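Local coordinates for protein folylpolyglutamate synthase/dihydrofolate synthase (Thermotoga maritima, PDB 1O5Z) that probably adds L-glutamate to dihydropteroate and to tetrahydrofolate polyglutamates, using ATP and magnesium, at residues 246-251 against 266-271; 71-76 against 293-298. All coordinates share one frame; numbering follows the deposited sequence.

Interaction 1. Residues 246-251 against 266-271; sequences KLHENR and TMNGPH
The side-chain oxygen of N268 takes two hydrogen bonds from segment 246-251. H248 N reaches N268 OD1 at 2.8 Å, in the plane of the carboxamide and on a lone pair. N250 ND2 gives the second, straighter bond to N268 OD1 at 2.9 Å, with an N-H...O angle of 174°. This donor sits about 49° above the plane of the N268 carboxamide, and the two amide planes are 81° apart.

The N250 amide is held from several sides. N250 OD1 accepts from K246 N at 2.9 Å and also bonds Y339 OH, which bonds G269 N as well. Its ND2 has a further bond to L265 O. These bonds should fix the rotation of this buried amide.

Two weaker contacts add to these. H248 CA points a C-H at T266 O (3.3 Å). L247 CD2 packs against N268 CG at 3.7 Å, the side chains crossing at about a right angle. Separately, a water hydrogen-bonds both H248 O and T266 OG1, and T266 OG1 also bonds K300 O.

K246 to E249 form a type II beta turn, closed by E249 N to K246 O at 2.8 Å. The turn belongs to a beta hairpin, strands 239-244 and 250-255 of a three-stranded antiparallel sheet. The contact ties that hairpin to the loop leading from strand 259-265 into helix 271-286 of the Mur ligase middle domain.

Interaction 2. Residues 71-76 against 293-298; sequences SNILVS and KAIREG
A close helix-helix crossing joins I73 and S76 to A294 and G298. It brings helix 63-77, which follows the P-loop of the Mur ligase middle domain, against helix 292-301. Segments 71-76 and 293-298 cross at 132° between their N-to-C directions, nearer antiparallel than parallel, with axes 7.5 Å apart. Small residues allow this. I73 CA and G298 CA are 3.9 Å apart, and a CB on G298 would clash with the I73 backbone. A294 CB sits 3.8 Å from S76 CB and also touches I73 O. N72 CB lies over G298 O.

I73 supplies the larger apolar surface. I73 CG2, anti to the backbone N, meets I295 CG1 at 3.9 Å.

S76 OG turns back on its own helix and donates to N72 O at 2.9 Å. S76 N bonds the same oxygen from the opposite face of its plane. The E297 chain is extended beyond CG and brings OE2 within 3.0 Å of S76 OG. E297 also touches a crystal neighbour, which may affect its pose. An alanine here would probably leave S76 CB and OG without the cover of the carboxylate and open a gap beside S76.

Around the crossing, I73 and I295 pack on L280 of helix 271-286 and on L290. L74 faces strands 81-84 and 151-155 of the central sheet, while R296 bonds the carbonyls of E261 and D262 in strand 259-265.

Interaction 1 is nested within the chain loop that interaction 2 closes. Their centres are 17 Å apart and their nearest atoms about 7 Å, without touching. Two elements connect them. Helix 271-286 starts at the end of segment 266-271 and later packs against I73 and I295. Helix 292-301 bonds strand 259-265 through R296 and T266 through K300. Interaction 1 also faces the C-terminal part of the chain, through strand 309-313 and helix 326-339. Interaction 2 includes the helix that follows the P-loop, where ATP probably binds, as in related ligases. Neither contact includes a ligand or a metal.

Interaction 1. Residues 246-251 against 266-271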
ATOM      1  N   LYS A 246     -19.014  10.177  -3.466  1.00 51.88           N
ATOM      2  CA  LYS A 246     -20.125   9.292  -3.690  1.00 51.79           C
ATOM      3  C   LYS A 246     -19.467   7.970  -3.894  1.00 51.14           C
ATOM      4  O   LYS A 246     -18.515   7.899  -4.644  1.00 49.68           O
ATOM      5  CB  LYS A 246     -20.838   9.700  -4.969  1.00 52.35           C
ATOM      6  CG  LYS A 246     -22.332   9.373  -4.992  1.00 55.72           C
ATOM      7  CD  LYS A 246     -22.693   8.275  -5.997  1.00 58.15           C
ATOM      8  CE  LYS A 246     -23.417   8.849  -7.202  1.00 58.33           C
ATOM      9  NZ  LYS A 246     -23.489   7.816  -8.268  1.00 60.94           N
ATOM     10  N   LEU A 247     -19.965   6.941  -3.229  1.00 51.25           N
ATOM     11  CA  LEU A 247     -19.347   5.627  -3.290  1.00 52.21           C
ATOM     12  C   LEU A 247     -19.000   5.260  -4.724  1.00 52.02           C
ATOM     13  O   LEU A 247     -19.861   5.348  -5.592  1.00 52.63           O
ATOM     14  CB  LEU A 247     -20.286   4.554  -2.732  1.00 52.45           C
ATOM     15  CG  LEU A 247     -20.158   4.008  -1.307  1.00 53.82           C
ATOM     16  CD1 LEU A 247     -20.776   2.625  -1.306  1.00 55.35           C
ATOM     17  CD2 LEU A 247     -18.739   3.911  -0.772  1.00 55.28           C
ATOM     18  N   HIS A 248     -17.749   4.871  -4.952  1.00 51.78           N
ATOM     19  CA  HIS A 248     -17.207   4.479  -6.286  1.00 52.36           C
ATOM     20  C   HIS A 248     -17.275   5.554  -7.382  1.00 51.81           C
ATOM     21  O   HIS A 248     -17.102   5.267  -8.554  1.00 51.03           O
ATOM     22  CB  HIS A 248     -17.869   3.196  -6.829  1.00 52.69           C
ATOM     23  CG  HIS A 248     -18.285   2.229  -5.767  1.00 54.20           C
ATOM     24  ND1 HIS A 248     -17.376   1.537  -4.990  1.00 53.68           N
ATOM     25  CD2 HIS A 248     -19.518   1.840  -5.351  1.00 54.92           C
ATOM     26  CE1 HIS A 248     -18.031   0.775  -4.133  1.00 54.49           C
ATOM     27  NE2 HIS A 248     -19.330   0.937  -4.334  1.00 56.17           N
ATOM     28  N   GLU A 249     -17.526   6.790  -7.011  1.00 51.94           N
ATOM     29  CA  GLU A 249     -17.755   7.810  -8.002  1.00 52.19           C
ATOM     30  C   GLU A 249     -17.450   9.150  -7.371  1.00 50.90           C
ATOM     31  O   GLU A 249     -18.305   9.993  -7.263  1.00 50.84           O
ATOM     32  CB  GLU A 249     -19.179   7.710  -8.511  1.00 52.07           C
ATOM     33  CG  GLU A 249     -19.501   8.613  -9.697  1.00 54.63           C
ATOM     34  CD  GLU A 249     -20.865   8.298 -10.324  1.00 55.39           C
ATOM     35  OE1 GLU A 249     -21.630   9.244 -10.680  1.00 56.27           O
ATOM     36  OE2 GLU A 249     -21.186   7.083 -10.449  1.00 61.94           O
ATOM     37  N   ASN A 250     -16.193   9.317  -6.964  1.00 49.85           N
ATOM     38  CA  ASN A 250     -15.747  10.488  -6.231  1.00 48.94           C
ATOM     39  C   ASN A 250     -15.110  11.473  -7.173  1.00 48.77           C
ATOM     40  O   ASN A 250     -14.096  11.214  -7.783  1.00 47.35           O
ATOM     41  CB  ASN A 250     -14.772  10.094  -5.132  1.00 48.82           C
ATOM     42  CG  ASN A 250     -15.388   9.109  -4.149  1.00 48.47           C
ATOM     43  OD1 ASN A 250     -16.175   9.510  -3.275  1.00 46.05           O
ATOM     44  ND2 ASN A 250     -15.085   7.813  -4.326  1.00 45.11           N
ATOM     45  N   ARG A 251     -15.720  12.635  -7.245  1.00 48.90           N
ATOM     46  CA  ARG A 251     -15.523  13.534  -8.341  1.00 50.25           C
ATOM     47  C   ARG A 251     -14.746  14.771  -7.859  1.00 48.85           C
ATOM     48  O   ARG A 251     -15.037  15.333  -6.804  1.00 49.28           O
ATOM     49  CB  ARG A 251     -16.898  13.823  -8.926  1.00 50.19           C
ATOM     50  CG  ARG A 251     -16.963  14.558 -10.223  1.00 52.72           C
ATOM     51  CD  ARG A 251     -18.389  14.529 -10.846  1.00 55.71           C
ATOM     52  NE  ARG A 251     -19.019  13.186 -10.855  1.00 61.05           N
ATOM     53  CZ  ARG A 251     -18.916  12.252 -11.834  1.00 63.56           C
ATOM     54  NH1 ARG A 251     -18.202  12.446 -12.953  1.00 65.51           N
ATOM     55  NH2 ARG A 251     -19.544  11.093 -11.676  1.00 63.48           N
ATOM     56  N   THR A 266     -12.596   5.825  -8.124  1.00 47.43           N
ATOM     57  CA  THR A 266     -13.401   4.745  -7.651  1.00 48.97           C
ATOM     58  C   THR A 266     -13.133   4.552  -6.174  1.00 49.74           C
ATOM     59  O   THR A 266     -14.067   4.386  -5.383  1.00 49.30           O
ATOM     60  CB  THR A 266     -13.069   3.538  -8.481  1.00 49.56           C
ATOM     61  OG1 THR A 266     -13.462   3.843  -9.818  1.00 51.44           O
ATOM     62  CG2 THR A 266     -13.943   2.343  -8.129  1.00 49.96           C
ATOM     63  N   MET A 267     -11.857   4.635  -5.813  1.00 51.31           N
ATOM     64  CA  MET A 267     -11.430   4.576  -4.416  1.00 53.18           C
ATOM     65  C   MET A 267     -12.149   5.625  -3.602  1.00 52.34           C
ATOM     66  O   MET A 267     -12.299   6.788  -4.036  1.00 52.91           O
ATOM     67  CB  MET A 267      -9.953   4.863  -4.296  1.00 53.13           C
ATOM     68  CG  MET A 267      -9.054   3.778  -4.772  1.00 56.60           C
ATOM     69  SD  MET A 267      -7.358   4.385  -4.628  1.00 59.86           S
ATOM     70  CE  MET A 267      -7.209   4.142  -2.884  1.00 61.55           C
ATOM     71  N   ASN A 268     -12.605   5.219  -2.424  1.00 51.60           N
ATOM     72  CA  ASN A 268     -13.413   6.084  -1.571  1.00 50.65           C
ATOM     73  C   ASN A 268     -12.581   6.647  -0.480  1.00 50.29           C
ATOM     74  O   ASN A 268     -11.566   6.082  -0.136  1.00 49.85           O
ATOM     75  CB  ASN A 268     -14.550   5.309  -1.014  1.00 50.23           C
ATOM     76  CG  ASN A 268     -15.462   4.835  -2.088  1.00 51.36           C
ATOM     77  OD1 ASN A 268     -16.211   5.643  -2.709  1.00 49.70           O
ATOM     78  ND2 ASN A 268     -15.403   3.527  -2.361  1.00 49.92           N
ATOM     79  N   GLY A 269     -12.982   7.802   0.017  1.00 50.87           N
ATOM     80  CA  GLY A 269     -12.204   8.515   1.004  1.00 52.05           C
ATOM     81  C   GLY A 269     -11.636   9.784   0.395  1.00 52.73           C
ATOM     82  O   GLY A 269     -11.074   9.752  -0.723  1.00 53.04           O
ATOM     83  N   PRO A 270     -11.779  10.911   1.106  1.00 52.77           N
ATOM     84  CA  PRO A 270     -11.299  12.225   0.590  1.00 52.34           C
ATOM     85  C   PRO A 270      -9.749  12.402   0.580  1.00 52.09           C
ATOM     86  O   PRO A 270      -9.223  13.141  -0.261  1.00 51.49           O
ATOM     87  CB  PRO A 270     -11.996  13.241   1.497  1.00 52.83           C
ATOM     88  CG  PRO A 270     -12.956  12.411   2.361  1.00 52.74           C
ATOM     89  CD  PRO A 270     -12.398  11.026   2.443  1.00 52.91           C
ATOM     90  N   HIS A 271      -9.031  11.696   1.460  1.00 51.79           N
ATOM     91  CA  HIS A 271      -7.558  11.590   1.338  1.00 52.02           C
ATOM     92  C   HIS A 271      -7.133  11.020   0.011  1.00 49.71           C
ATOM     93  O   HIS A 271      -6.040  11.309  -0.427  1.00 48.78           O
ATOM     94  CB  HIS A 271      -6.910  10.726   2.427  1.00 53.40           C
ATOM     95  CG  HIS A 271      -6.737  11.442   3.722  1.00 58.77           C
ATOM     96  ND1 HIS A 271      -6.069  12.646   3.816  1.00 65.32           N
ATOM     97  CD2 HIS A 271      -7.179  11.156   4.973  1.00 63.78           C
ATOM     98  CE1 HIS A 271      -6.102  13.073   5.071  1.00 65.47           C
ATOM     99  NE2 HIS A 271      -6.763  12.183   5.794  1.00 66.09           N
TER
HETATM  100  O   HOH W   1     -15.493   5.261 -10.503  1.00 58.37           O

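Interaction 2. Residues 71-76 against 293-298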
ATOM      1  N   SER A  71       0.899   3.928 -11.527  1.00 45.92           N
ATOM      2  CA  SER A  71       1.042   2.754 -12.402  1.00 46.59           C
ATOM      3  C   SER A  71      -0.139   2.627 -13.271  1.00 44.93           C
ATOM      4  O   SER A  71       0.005   2.341 -14.392  1.00 45.21           O
ATOM      5  CB  SER A  71       1.159   1.418 -11.644  1.00 46.18           C
ATOM      6  OG  SER A  71       2.132   1.565 -10.624  1.00 53.61           O
ATOM      7  N   ASN A  72      -1.321   2.701 -12.687  1.00 44.71           N
ATOM      8  CA  ASN A  72      -2.547   2.527 -13.433  1.00 44.28           C
ATOM      9  C   ASN A  72      -2.710   3.495 -14.577  1.00 43.41           C
ATOM     10  O   ASN A  72      -3.135   3.091 -15.656  1.00 41.56           O
ATOM     11  CB  ASN A  72      -3.753   2.526 -12.496  1.00 45.00           C
ATOM     12  CG  ASN A  72      -4.067   1.120 -12.054  1.00 46.32           C
ATOM     13  OD1 ASN A  72      -4.343   0.269 -12.916  1.00 45.36           O
ATOM     14  ND2 ASN A  72      -3.939   0.833 -10.769  1.00 43.57           N
ATOM     15  N   ILE A  73      -2.291   4.735 -14.376  1.00 43.05           N
ATOM     16  CA  ILE A  73      -2.399   5.729 -15.435  1.00 43.52           C
ATOM     17  C   ILE A  73      -1.430   5.414 -16.602  1.00 43.15           C
ATOM     18  O   ILE A  73      -1.786   5.507 -17.780  1.00 41.28           O
ATOM     19  CB  ILE A  73      -2.135   7.126 -14.884  1.00 43.92           C
ATOM     20  CG1 ILE A  73      -3.290   7.556 -13.974  1.00 45.05           C
ATOM     21  CG2 ILE A  73      -1.964   8.153 -16.045  1.00 44.65           C
ATOM     22  CD1 ILE A  73      -2.979   8.828 -13.176  1.00 44.51           C
ATOM     23  N   LEU A  74      -0.198   5.039 -16.245  1.00 42.88           N
ATOM     24  CA  LEU A  74       0.788   4.700 -17.245  1.00 43.49           C
ATOM     25  C   LEU A  74       0.460   3.427 -17.964  1.00 42.68           C
ATOM     26  O   LEU A  74       0.685   3.325 -19.165  1.00 43.41           O
ATOM     27  CB  LEU A  74       2.145   4.543 -16.590  1.00 44.38           C
ATOM     28  CG  LEU A  74       2.781   5.810 -16.001  1.00 44.30           C
ATOM     29  CD1 LEU A  74       3.934   5.388 -15.097  1.00 44.40           C
ATOM     30  CD2 LEU A  74       3.295   6.730 -17.093  1.00 45.21           C
ATOM     31  N   VAL A  75      -0.080   2.456 -17.243  1.00 41.79           N
ATOM     32  CA  VAL A  75      -0.582   1.227 -17.895  1.00 42.05           C
ATOM     33  C   VAL A  75      -1.701   1.556 -18.909  1.00 41.24           C
ATOM     34  O   VAL A  75      -1.672   1.050 -20.001  1.00 39.43           O
ATOM     35  CB  VAL A  75      -1.042   0.168 -16.884  1.00 41.62           C
ATOM     36  CG1 VAL A  75      -1.910  -0.939 -17.570  1.00 41.54           C
ATOM     37  CG2 VAL A  75       0.182  -0.441 -16.220  1.00 41.72           C
ATOM     38  N   SER A  76      -2.640   2.438 -18.547  1.00 41.82           N
ATOM     39  CA  SER A  76      -3.671   2.881 -19.489  1.00 42.63           C
ATOM     40  C   SER A  76      -3.056   3.583 -20.661  1.00 43.02           C
ATOM     41  O   SER A  76      -3.610   3.471 -21.735  1.00 43.72           O
ATOM     42  CB  SER A  76      -4.703   3.841 -18.902  1.00 42.69           C
ATOM     43  OG  SER A  76      -5.166   3.349 -17.688  1.00 46.78           O
ATOM     44  N   LYS A 293      -7.229  10.737 -21.393  1.00 44.74           N
ATOM     45  CA  LYS A 293      -7.941   9.457 -21.339  1.00 44.89           C
ATOM     46  C   LYS A 293      -7.323   8.474 -20.335  1.00 43.81           C
ATOM     47  O   LYS A 293      -8.052   7.864 -19.561  1.00 42.47           O
ATOM     48  CB  LYS A 293      -8.007   8.807 -22.722  1.00 45.55           C
ATOM     49  CG  LYS A 293      -8.835   7.510 -22.783  1.00 45.57           C
ATOM     50  CD  LYS A 293      -8.706   6.808 -24.138  1.00 46.32           C
ATOM     51  CE  LYS A 293      -9.918   5.869 -24.419  1.00 48.36           C
ATOM     52  NZ  LYS A 293      -9.653   4.443 -23.981  1.00 52.55           N
ATOM     53  N   ALA A 294      -6.002   8.305 -20.406  1.00 43.52           N
ATOM     54  CA  ALA A 294      -5.260   7.435 -19.522  1.00 44.37           C
ATOM     55  C   ALA A 294      -5.324   7.878 -18.049  1.00 44.35           C
ATOM     56  O   ALA A 294      -5.381   7.061 -17.150  1.00 45.20           O
ATOM     57  CB  ALA A 294      -3.796   7.369 -19.955  1.00 44.55           C
ATOM     58  N   ILE A 295      -5.284   9.182 -17.831  1.00 43.75           N
ATOM     59  CA  ILE A 295      -5.356   9.738 -16.508  1.00 43.25           C
ATOM     60  C   ILE A 295      -6.737   9.380 -15.968  1.00 43.31           C
ATOM     61  O   ILE A 295      -6.877   8.852 -14.857  1.00 43.98           O
ATOM     62  CB  ILE A 295      -5.126  11.286 -16.574  1.00 42.98           C
ATOM     63  CG1 ILE A 295      -3.663  11.598 -16.792  1.00 42.06           C
ATOM     64  CG2 ILE A 295      -5.579  11.981 -15.304  1.00 44.50           C
ATOM     65  CD1 ILE A 295      -3.447  12.995 -17.270  1.00 42.86           C
ATOM     66  N   ARG A 296      -7.778   9.663 -16.733  1.00 42.62           N
ATOM     67  CA  ARG A 296      -9.113   9.376 -16.226  1.00 42.46           C
ATOM     68  C   ARG A 296      -9.336   7.890 -15.994  1.00 43.39           C
ATOM     69  O   ARG A 296      -9.954   7.498 -15.005  1.00 43.43           O
ATOM     70  CB  ARG A 296     -10.154   9.889 -17.175  1.00 41.91           C
ATOM     71  CG  ARG A 296     -10.189  11.364 -17.233  1.00 41.63           C
ATOM     72  CD  ARG A 296     -11.305  11.905 -18.122  1.00 41.33           C
ATOM     73  NE  ARG A 296     -11.257  13.359 -18.136  1.00 39.98           N
ATOM     74  CZ  ARG A 296     -11.889  14.143 -17.267  1.00 41.48           C
ATOM     75  NH1 ARG A 296     -12.665  13.619 -16.336  1.00 41.84           N
ATOM     76  NH2 ARG A 296     -11.761  15.474 -17.339  1.00 40.50           N
ATOM     77  N   GLU A 297      -8.862   7.060 -16.909  1.00 44.80           N
ATOM     78  CA  GLU A 297      -9.121   5.635 -16.793  1.00 46.94           C
ATOM     79  C   GLU A 297      -8.277   5.042 -15.683  1.00 46.33           C
ATOM     80  O   GLU A 297      -8.774   4.258 -14.914  1.00 46.36           O
ATOM     81  CB  GLU A 297      -8.881   4.897 -18.113  1.00 47.73           C
ATOM     82  CG  GLU A 297      -8.735   3.378 -17.969  1.00 50.44           C
ATOM     83  CD  GLU A 297      -8.437   2.681 -19.293  1.00 50.39           C
ATOM     84  OE1 GLU A 297      -9.377   2.656 -20.100  1.00 52.89           O
ATOM     85  OE2 GLU A 297      -7.280   2.174 -19.509  1.00 52.52           O
ATOM     86  N   GLY A 298      -7.023   5.443 -15.611  1.00 46.77           N
ATOM     87  CA  GLY A 298      -6.096   4.988 -14.572  1.00 47.20           C
ATOM     88  C   GLY A 298      -6.585   5.318 -13.181  1.00 47.46           C
ATOM     89  O   GLY A 298      -6.570   4.440 -12.309  1.00 47.42           O
TER